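Local coordinates for protein putative glucoamylase (Bacteroides caccae ATCC 43185, PDB 4QT9) that is a putative glucoamylase of the alpha/alpha toroid fold that probably releases glucose by hydrolysing glycosidic bonds in alpha-linked glucans, at residues W175-K180 against Y194-D199; N184-H189 against A225-D230; H203-C208 against L261-Y266. One frame throughout, in Å; residues are numbered along the deposited sequence.

In the fold
The contacts illustrate how loop chemistry changes from the rim of an alpha/alpha toroid toward its middle. Contact 1 lies at the surface, its centre about 22 Å from the chain centre, and relies on aromatic and CH-pi packing. Contact 2, partly buried, about 20 Å out, sets a loop against helix 225-232 through apolar contacts and bridging waters. Contact 3, innermost at about 9 Å, combines a hydrogen bond with a carboxylate and a CH-pi contact over an indole face. Contacts 1 and 2 share the loop after helix 157-172 and touch through a probable Tyr-178 to Tyr-187 backbone hydrogen bond; contacts 1 and 3 share that before helix 209-217. Trp-188 of contact 2 packs on Glu-207 of contact 3.

Contact 1 of 3, residues W175-K180 against Y194-D199; sequences WDWYRK and YGWEMD
Lys-180 lies across the indole of Trp-196, a clear example of how the aliphatic part of a charged side chain can serve as a packing surface. Its CG is anti to the backbone N (chi1 -176°) and the chain beyond is extended, its course running opposite to that of the tryptophan. CB begins near the ring fusion, 3.9 Å from CE2 of Trp-196. CG follows over the face, 3.5 Å from the centroid of the five-membered ring and only 5° off its normal, a well-centred CH-pi contact. CD then reaches Trp-196 CG at 3.7 Å, and CE is equally near Trp-196 CG and CB. At the tip, NZ passes beside that CB and stands 4.3 Å from Asp-199 OD1, too long for a salt bridge, although the opposite charges probably still attract each other.

The far end of the same indole meets Trp-177. The NE1 of Trp-177 is 3.5 Å from CZ2 of Trp-196, and the backbone O of Trp-177 is 3.4 Å from CH2 of Trp-196. The two ring systems are inclined by 29° and slid so far apart that they barely overlap. Trp-177 also stacks on His-109, and both tryptophans meet the ring of Trp-190, which widens the aromatic cluster.

Trp-196 is presented by two overlapping turns, a type II' turn from Tyr-194 to Glu-197 and a type I turn from Trp-196 to Asp-199. The arrangement is a lysine-over-tryptophan CH-pi contact joining two surface loops of the alpha/alpha toroid that precede and follow strand 189-190 in the chain.

Contact 2 of 3, residues N184-H189 against A225-D230; sequences NVLYWH and AAVYHD
Asn-184 and Asp-230 each hold CG beside the backbone N and anti to the carbonyl carbon (chi1 -70° and -59°), and their side chains run next to each other in the same direction. This is a loop laid against an early turn of helix 225-232 in the alpha/alpha toroid, and it shows how water can supplement a polar loop-helix contact. The amide and carboxylate planes are almost perpendicular, 85° apart, with ND2 of Asn-184 3.4 Å from OD2 of Asp-230. One water donates to Asp-230 OD2 at 2.9 Å and accepts a weak bond from Asn-184 ND2. On the other branch of the amide, OD1 rests 3.7 Å from the CB of Ala-226 and also takes a weak hydrogen bond from Arg-179. An alanine here would probably leave the bridging water without its amide partner and open a gap beside the Ala-226 methyl.

The apolar share belongs to Val-227, whose two methyls part company: CG2 faces CA and OD1 of Asn-184, while CG1 meets Leu-186 CG at 3.8 Å, the side chains crossing at about a right angle. Tyr-212 of helix 209-217 packs on Val-227 too. The backbones come close, the CA atoms of Asn-184 and Val-227 being 4.0 Å apart. Beside them, a second water donates to the O of Asn-184 at 2.8 Å and reaches the O of Asp-230 only weakly.

Contact 3 of 3, residues H203-C208 against L261-Y266; sequences HGYNEC and LFWAQY
Trp-263 presents one face of its indole to Asn-206 and Glu-207, and the flat groups around it are arranged in two contrasting ways. The carboxylate of Glu-207 lies nearly parallel to the indole, the planes 17° apart, with OE1 over the face and 3.5 Å from NE1 of Trp-263. Toward Phe-262 the same carboxylate is turned by 82°, and the Phe-262 CE2 atom comes 3.6 Å from both CB and CG of Glu-207. That CG sits between the backbone N and carbonyl carbon (chi1 74°), which brings it beside the phenyl ring; a bend at the next bond turns CD back toward the indole. Farther along the indole, the CA of Asn-206 makes a CH-pi contact 3.8 Å from the centroid of the six-membered ring. Its OD1 accepts from the N of Cys-208, an Asx turn that shapes the loop just beyond.

Tyr-205, which follows a cis peptide, approaches the backbone instead. Its OH donates to the O of Trp-263 at 2.7 Å, roughly in line with the carbonyl bond and tilted somewhat from its plane. A water also donates to this oxygen at 2.7 Å, so two bonds grip it, and the water reaches the O of Glu-207 weakly.

The Glu-207 side chain lies about 3 Å from a bound acetate, probably a component of the crystallisation solution. An acidic side chain lying against two neighbouring aromatic rings near the middle of the toroid is consistent with the lining of a carbohydrate-binding pocket, as in other glucoamylase-like alpha/alpha toroids.

Contact 1 of 3, residues W175-K180 against Y194-D199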
# COMPACT_ATOMS: atom_id res chain seq x y z
N TRP A 175 -6.50 7.81 -16.81
CA TRP A 175 -6.83 8.49 -15.54
C TRP A 175 -7.90 9.57 -15.78
O TRP A 175 -8.83 9.71 -14.99
CB TRP A 175 -5.58 9.13 -14.89
CG TRP A 175 -4.41 8.20 -14.78
CD1 TRP A 175 -3.42 8.02 -15.71
CD2 TRP A 175 -4.15 7.26 -13.72
NE1 TRP A 175 -2.53 7.07 -15.27
CE2 TRP A 175 -2.95 6.59 -14.05
CE3 TRP A 175 -4.77 6.97 -12.50
CZ2 TRP A 175 -2.39 5.60 -13.22
CZ3 TRP A 175 -4.23 5.98 -11.68
CH2 TRP A 175 -3.04 5.33 -12.02
N ASP A 176 -7.78 10.28 -16.92
CA ASP A 176 -8.66 11.38 -17.28
C ASP A 176 -10.11 10.92 -17.41
O ASP A 176 -11.01 11.70 -17.09
CB ASP A 176 -8.17 12.06 -18.57
CG ASP A 176 -8.98 13.27 -18.95
OD1 ASP A 176 -8.67 14.38 -18.45
OD2 ASP A 176 -9.91 13.12 -19.78
N TRP A 177 -10.35 9.70 -17.86
CA TRP A 177 -11.72 9.17 -17.95
C TRP A 177 -12.44 9.24 -16.58
O TRP A 177 -13.62 9.53 -16.53
CB TRP A 177 -11.72 7.70 -18.43
CG TRP A 177 -13.06 7.05 -18.36
CD1 TRP A 177 -13.55 6.30 -17.32
CD2 TRP A 177 -14.16 7.26 -19.25
NE1 TRP A 177 -14.87 5.99 -17.55
CE2 TRP A 177 -15.26 6.54 -18.74
CE3 TRP A 177 -14.30 7.95 -20.47
CZ2 TRP A 177 -16.49 6.48 -19.41
CZ3 TRP A 177 -15.52 7.87 -21.14
CH2 TRP A 177 -16.60 7.16 -20.60
N TYR A 178 -11.72 8.96 -15.50
CA TYR A 178 -12.24 8.88 -14.15
C TYR A 178 -12.55 10.26 -13.55
O TYR A 178 -12.93 10.35 -12.39
CB TYR A 178 -11.29 8.04 -13.29
CG TYR A 178 -11.41 6.55 -13.62
CD1 TYR A 178 -10.83 6.02 -14.77
CD2 TYR A 178 -12.13 5.69 -12.79
CE1 TYR A 178 -11.01 4.68 -15.12
CE2 TYR A 178 -12.29 4.34 -13.12
CZ TYR A 178 -11.76 3.85 -14.31
OH TYR A 178 -11.90 2.53 -14.65
N ARG A 179 -12.48 11.34 -14.36
CA ARG A 179 -12.90 12.67 -13.96
C ARG A 179 -14.40 12.81 -14.23
O ARG A 179 -14.95 13.90 -14.01
CB ARG A 179 -12.13 13.77 -14.72
CG ARG A 179 -10.64 13.89 -14.43
CD ARG A 179 -10.02 14.83 -15.46
NE ARG A 179 -10.54 16.20 -15.36
CZ ARG A 179 -10.44 17.11 -16.31
NH1 ARG A 179 -9.87 16.82 -17.46
NH2 ARG A 179 -10.94 18.33 -16.12
N LYS A 180 -15.04 11.75 -14.80
CA LYS A 180 -16.48 11.68 -15.11
C LYS A 180 -16.91 12.89 -15.98
O LYS A 180 -17.62 13.78 -15.51
CB LYS A 180 -17.30 11.61 -13.79
CG LYS A 180 -18.80 11.43 -13.96
CD LYS A 180 -19.51 11.40 -12.60
CE LYS A 180 -21.00 11.54 -12.78
NZ LYS A 180 -21.71 11.37 -11.49
N TYR A 194 -23.00 -0.46 -14.30
CA TYR A 194 -23.60 0.52 -13.39
C TYR A 194 -23.08 1.97 -13.56
O TYR A 194 -23.55 2.85 -12.84
CB TYR A 194 -23.41 0.04 -11.94
CG TYR A 194 -24.04 -1.31 -11.67
CD1 TYR A 194 -25.41 -1.43 -11.47
CD2 TYR A 194 -23.27 -2.46 -11.61
CE1 TYR A 194 -26.00 -2.67 -11.21
CE2 TYR A 194 -23.84 -3.71 -11.33
CZ TYR A 194 -25.21 -3.81 -11.14
OH TYR A 194 -25.77 -5.02 -10.87
N GLY A 195 -22.17 2.21 -14.51
CA GLY A 195 -21.60 3.54 -14.78
C GLY A 195 -20.89 4.16 -13.60
O GLY A 195 -19.96 3.56 -13.05
N TRP A 196 -21.37 5.35 -13.18
CA TRP A 196 -20.83 6.13 -12.06
C TRP A 196 -21.63 5.94 -10.74
O TRP A 196 -21.37 6.69 -9.80
CB TRP A 196 -20.78 7.64 -12.43
CG TRP A 196 -19.98 7.92 -13.67
CD1 TRP A 196 -20.47 8.18 -14.93
CD2 TRP A 196 -18.55 7.84 -13.81
NE1 TRP A 196 -19.44 8.26 -15.83
CE2 TRP A 196 -18.24 8.08 -15.17
CE3 TRP A 196 -17.49 7.57 -12.91
CZ2 TRP A 196 -16.93 8.06 -15.66
CZ3 TRP A 196 -16.18 7.57 -13.40
CH2 TRP A 196 -15.92 7.81 -14.75
N GLU A 197 -22.54 4.92 -10.65
CA GLU A 197 -23.43 4.68 -9.49
C GLU A 197 -22.73 4.54 -8.11
O GLU A 197 -23.36 4.87 -7.10
CB GLU A 197 -24.34 3.47 -9.72
CG GLU A 197 -25.64 3.88 -10.39
CD GLU A 197 -26.44 2.77 -11.06
OE1 GLU A 197 -26.81 1.79 -10.36
OE2 GLU A 197 -26.71 2.90 -12.27
N MSE A 198 -21.44 4.14 -8.07
CA MSE A 198 -20.70 4.08 -6.80
C MSE A 198 -20.51 5.50 -6.26
O MSE A 198 -20.45 5.69 -5.05
CB MSE A 198 -19.35 3.37 -6.94
CG MSE A 198 -19.49 1.87 -7.24
SE MSE A 198 -19.85 0.83 -5.66
CE MSE A 198 -21.79 1.18 -5.45
N ASP A 199 -20.43 6.48 -7.17
CA ASP A 199 -20.36 7.92 -6.90
C ASP A 199 -19.45 8.27 -5.69
O ASP A 199 -19.93 8.79 -4.67
CB ASP A 199 -21.79 8.45 -6.69
CG ASP A 199 -21.88 9.95 -6.49
OD1 ASP A 199 -21.25 10.68 -7.28
OD2 ASP A 199 -22.54 10.38 -5.52

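Contact 2 of 3, residues N184-H189 against A225-D230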
# COMPACT_ATOMS: atom_id res chain seq x y z
N ASN A 184 -13.19 18.44 -11.94
CA ASN A 184 -11.85 18.64 -11.35
C ASN A 184 -11.70 17.83 -10.07
O ASN A 184 -11.49 18.35 -8.98
CB ASN A 184 -11.56 20.13 -11.14
CG ASN A 184 -11.39 20.84 -12.45
OD1 ASN A 184 -10.69 20.35 -13.36
ND2 ASN A 184 -12.05 21.95 -12.60
N VAL A 185 -11.81 16.51 -10.24
CA VAL A 185 -11.74 15.50 -9.17
C VAL A 185 -11.64 14.14 -9.85
O VAL A 185 -12.06 14.00 -11.00
CB VAL A 185 -12.99 15.60 -8.23
CG1 VAL A 185 -14.29 15.21 -8.98
CG2 VAL A 185 -12.82 14.77 -6.95
N LEU A 186 -11.12 13.14 -9.13
CA LEU A 186 -11.06 11.77 -9.63
C LEU A 186 -12.05 10.91 -8.86
O LEU A 186 -12.09 10.99 -7.63
CB LEU A 186 -9.64 11.18 -9.49
CG LEU A 186 -8.57 11.80 -10.37
CD1 LEU A 186 -7.19 11.40 -9.89
CD2 LEU A 186 -8.79 11.42 -11.84
N TYR A 187 -12.84 10.11 -9.57
CA TYR A 187 -13.78 9.17 -8.96
C TYR A 187 -13.08 7.83 -8.74
O TYR A 187 -12.22 7.43 -9.53
CB TYR A 187 -15.03 9.00 -9.83
CG TYR A 187 -15.99 10.16 -9.70
CD1 TYR A 187 -15.77 11.35 -10.40
CD2 TYR A 187 -17.11 10.08 -8.89
CE1 TYR A 187 -16.64 12.43 -10.27
CE2 TYR A 187 -17.99 11.16 -8.75
CZ TYR A 187 -17.75 12.33 -9.45
OH TYR A 187 -18.62 13.38 -9.34
N TRP A 188 -13.42 7.15 -7.64
CA TRP A 188 -12.81 5.89 -7.26
C TRP A 188 -13.13 4.77 -8.27
O TRP A 188 -12.23 4.00 -8.64
CB TRP A 188 -13.31 5.48 -5.85
CG TRP A 188 -12.43 4.50 -5.13
CD1 TRP A 188 -12.02 3.27 -5.59
CD2 TRP A 188 -11.98 4.59 -3.77
NE1 TRP A 188 -11.29 2.63 -4.62
CE2 TRP A 188 -11.28 3.40 -3.48
CE3 TRP A 188 -12.11 5.57 -2.76
CZ2 TRP A 188 -10.66 3.17 -2.24
CZ3 TRP A 188 -11.47 5.37 -1.55
CH2 TRP A 188 -10.75 4.18 -1.30
N HIS A 189 -14.42 4.67 -8.69
CA HIS A 189 -14.92 3.61 -9.55
C HIS A 189 -15.63 4.02 -10.81
O HIS A 189 -16.24 5.08 -10.90
CB HIS A 189 -15.92 2.71 -8.79
CG HIS A 189 -15.58 2.45 -7.36
ND1 HIS A 189 -16.05 3.28 -6.36
CD2 HIS A 189 -14.91 1.42 -6.80
CE1 HIS A 189 -15.64 2.73 -5.23
NE2 HIS A 189 -14.92 1.64 -5.46
N ALA A 225 -3.79 20.17 -13.45
CA ALA A 225 -3.44 20.39 -12.03
C ALA A 225 -4.66 20.74 -11.20
O ALA A 225 -4.70 20.39 -10.02
CB ALA A 225 -2.39 21.47 -11.90
N ALA A 226 -5.69 21.36 -11.82
CA ALA A 226 -6.94 21.74 -11.15
C ALA A 226 -7.62 20.52 -10.50
O ALA A 226 -8.26 20.66 -9.45
CB ALA A 226 -7.89 22.41 -12.13
N VAL A 227 -7.45 19.34 -11.09
CA VAL A 227 -8.01 18.08 -10.56
C VAL A 227 -7.44 17.83 -9.15
O VAL A 227 -8.21 17.48 -8.26
CB VAL A 227 -7.78 16.90 -11.53
CG1 VAL A 227 -8.13 15.55 -10.88
CG2 VAL A 227 -8.57 17.11 -12.81
N TYR A 228 -6.13 18.08 -8.94
CA TYR A 228 -5.48 17.94 -7.62
C TYR A 228 -5.87 19.08 -6.65
O TYR A 228 -6.19 18.80 -5.52
CB TYR A 228 -3.95 17.90 -7.77
CG TYR A 228 -3.18 17.87 -6.46
CD1 TYR A 228 -3.03 16.68 -5.75
CD2 TYR A 228 -2.54 19.00 -5.98
CE1 TYR A 228 -2.31 16.64 -4.56
CE2 TYR A 228 -1.83 18.98 -4.79
CZ TYR A 228 -1.73 17.80 -4.07
OH TYR A 228 -1.05 17.77 -2.87
N HIS A 229 -5.84 20.35 -7.10
CA HIS A 229 -6.12 21.52 -6.26
C HIS A 229 -7.61 21.65 -5.89
O HIS A 229 -7.91 21.95 -4.72
CB HIS A 229 -5.59 22.78 -6.93
CG HIS A 229 -4.09 22.82 -6.92
ND1 HIS A 229 -3.38 22.94 -5.73
CD2 HIS A 229 -3.21 22.68 -7.93
CE1 HIS A 229 -2.10 22.87 -6.06
NE2 HIS A 229 -1.95 22.73 -7.37
N ASP A 230 -8.53 21.41 -6.85
CA ASP A 230 -9.98 21.49 -6.59
C ASP A 230 -10.55 20.20 -5.98
O ASP A 230 -11.47 20.29 -5.17
CB ASP A 230 -10.80 21.81 -7.87
CG ASP A 230 -10.48 23.11 -8.62
OD1 ASP A 230 -9.57 23.86 -8.18
OD2 ASP A 230 -11.15 23.39 -9.64
O HOH W 1 -13.74 19.39 -7.67
O HOH W 2 -13.93 22.78 -9.99

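Contact 3 of 3, residues H203-C208 against L261-Y266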
# COMPACT_ATOMS: atom_id res chain seq x y z
N HIS A 203 -11.52 12.96 -2.02
CA HIS A 203 -11.04 14.18 -1.39
C HIS A 203 -10.03 13.79 -0.31
O HIS A 203 -10.23 12.78 0.37
CB HIS A 203 -12.22 15.00 -0.79
CG HIS A 203 -13.31 15.33 -1.78
ND1 HIS A 203 -13.06 16.10 -2.91
CD2 HIS A 203 -14.61 14.99 -1.76
CE1 HIS A 203 -14.22 16.21 -3.53
NE2 HIS A 203 -15.19 15.56 -2.87
N GLY A 204 -8.97 14.57 -0.14
CA GLY A 204 -7.98 14.25 0.89
C GLY A 204 -8.35 14.74 2.28
O GLY A 204 -9.28 15.52 2.42
N TYR A 205 -7.61 14.33 3.34
CA TYR A 205 -6.50 13.39 3.24
C TYR A 205 -6.99 11.98 3.57
O TYR A 205 -7.78 11.79 4.50
CB TYR A 205 -5.32 13.79 4.19
CG TYR A 205 -4.12 12.87 4.01
CD1 TYR A 205 -3.19 13.09 3.01
CD2 TYR A 205 -3.96 11.74 4.81
CE1 TYR A 205 -2.13 12.21 2.79
CE2 TYR A 205 -2.91 10.84 4.60
CZ TYR A 205 -2.01 11.07 3.58
OH TYR A 205 -0.97 10.19 3.39
N ASN A 206 -6.49 11.00 2.83
CA ASN A 206 -6.72 9.57 3.03
C ASN A 206 -5.54 8.85 2.37
O ASN A 206 -4.59 9.50 1.95
CB ASN A 206 -8.15 9.07 2.58
CG ASN A 206 -8.46 9.26 1.11
OD1 ASN A 206 -7.58 9.33 0.27
ND2 ASN A 206 -9.73 9.35 0.77
N GLU A 207 -5.59 7.54 2.25
CA GLU A 207 -4.49 6.74 1.68
C GLU A 207 -4.25 6.94 0.15
O GLU A 207 -3.31 6.33 -0.38
CB GLU A 207 -4.79 5.25 1.96
CG GLU A 207 -5.89 4.67 1.09
CD GLU A 207 -7.32 4.77 1.57
OE1 GLU A 207 -7.68 5.83 2.14
OE2 GLU A 207 -8.09 3.81 1.36
N CYS A 208 -5.10 7.73 -0.55
CA CYS A 208 -5.12 7.81 -2.03
C CYS A 208 -4.28 8.92 -2.68
O CYS A 208 -4.48 9.10 -3.87
CB CYS A 208 -6.57 7.89 -2.51
SG CYS A 208 -7.66 6.65 -1.76
N LEU A 261 -3.19 3.74 10.56
CA LEU A 261 -1.80 4.00 10.21
C LEU A 261 -1.42 3.69 8.74
O LEU A 261 -0.51 4.36 8.24
CB LEU A 261 -0.83 3.30 11.20
CG LEU A 261 0.55 3.98 11.39
CD1 LEU A 261 0.48 5.48 11.27
CD2 LEU A 261 1.19 3.56 12.68
N PHE A 262 -2.16 2.82 8.01
CA PHE A 262 -1.81 2.54 6.60
C PHE A 262 -1.91 3.79 5.70
O PHE A 262 -1.26 3.84 4.66
CB PHE A 262 -2.61 1.37 6.01
CG PHE A 262 -4.02 1.66 5.54
CD1 PHE A 262 -5.10 1.56 6.42
CD2 PHE A 262 -4.27 2.03 4.22
CE1 PHE A 262 -6.40 1.79 5.96
CE2 PHE A 262 -5.57 2.24 3.77
CZ PHE A 262 -6.62 2.14 4.64
N TRP A 263 -2.67 4.82 6.14
CA TRP A 263 -2.83 6.09 5.40
C TRP A 263 -1.50 6.85 5.30
O TRP A 263 -1.35 7.68 4.43
CB TRP A 263 -3.86 6.98 6.06
CG TRP A 263 -5.30 6.58 5.87
CD1 TRP A 263 -5.78 5.35 5.54
CD2 TRP A 263 -6.44 7.40 6.15
NE1 TRP A 263 -7.15 5.36 5.57
CE2 TRP A 263 -7.58 6.62 5.90
CE3 TRP A 263 -6.60 8.74 6.55
CZ2 TRP A 263 -8.88 7.14 6.03
CZ3 TRP A 263 -7.88 9.23 6.72
CH2 TRP A 263 -9.00 8.43 6.48
N ALA A 264 -0.55 6.57 6.21
CA ALA A 264 0.79 7.17 6.26
C ALA A 264 1.82 6.34 5.46
O ALA A 264 2.97 6.75 5.35
CB ALA A 264 1.24 7.28 7.72
N GLN A 265 1.39 5.18 4.90
CA GLN A 265 2.30 4.21 4.29
C GLN A 265 2.09 3.91 2.82
O GLN A 265 3.09 3.89 2.12
CB GLN A 265 2.24 2.87 5.07
CG GLN A 265 2.61 3.08 6.56
CD GLN A 265 2.07 2.07 7.55
OE1 GLN A 265 1.23 1.22 7.24
NE2 GLN A 265 2.59 2.14 8.78
N TYR A 266 0.86 3.57 2.37
CA TYR A 266 0.59 3.10 0.97
C TYR A 266 1.09 4.07 -0.12
O TYR A 266 1.75 3.63 -1.07
CB TYR A 266 -0.91 2.85 0.75
CG TYR A 266 -1.54 1.64 1.42
CD1 TYR A 266 -0.84 0.89 2.36
CD2 TYR A 266 -2.83 1.23 1.08
CE1 TYR A 266 -1.41 -0.22 2.97
CE2 TYR A 266 -3.40 0.10 1.65
CZ TYR A 266 -2.71 -0.59 2.64
OH TYR A 266 -3.31 -1.65 3.26
O HOH W 3 -0.82 6.52 2.00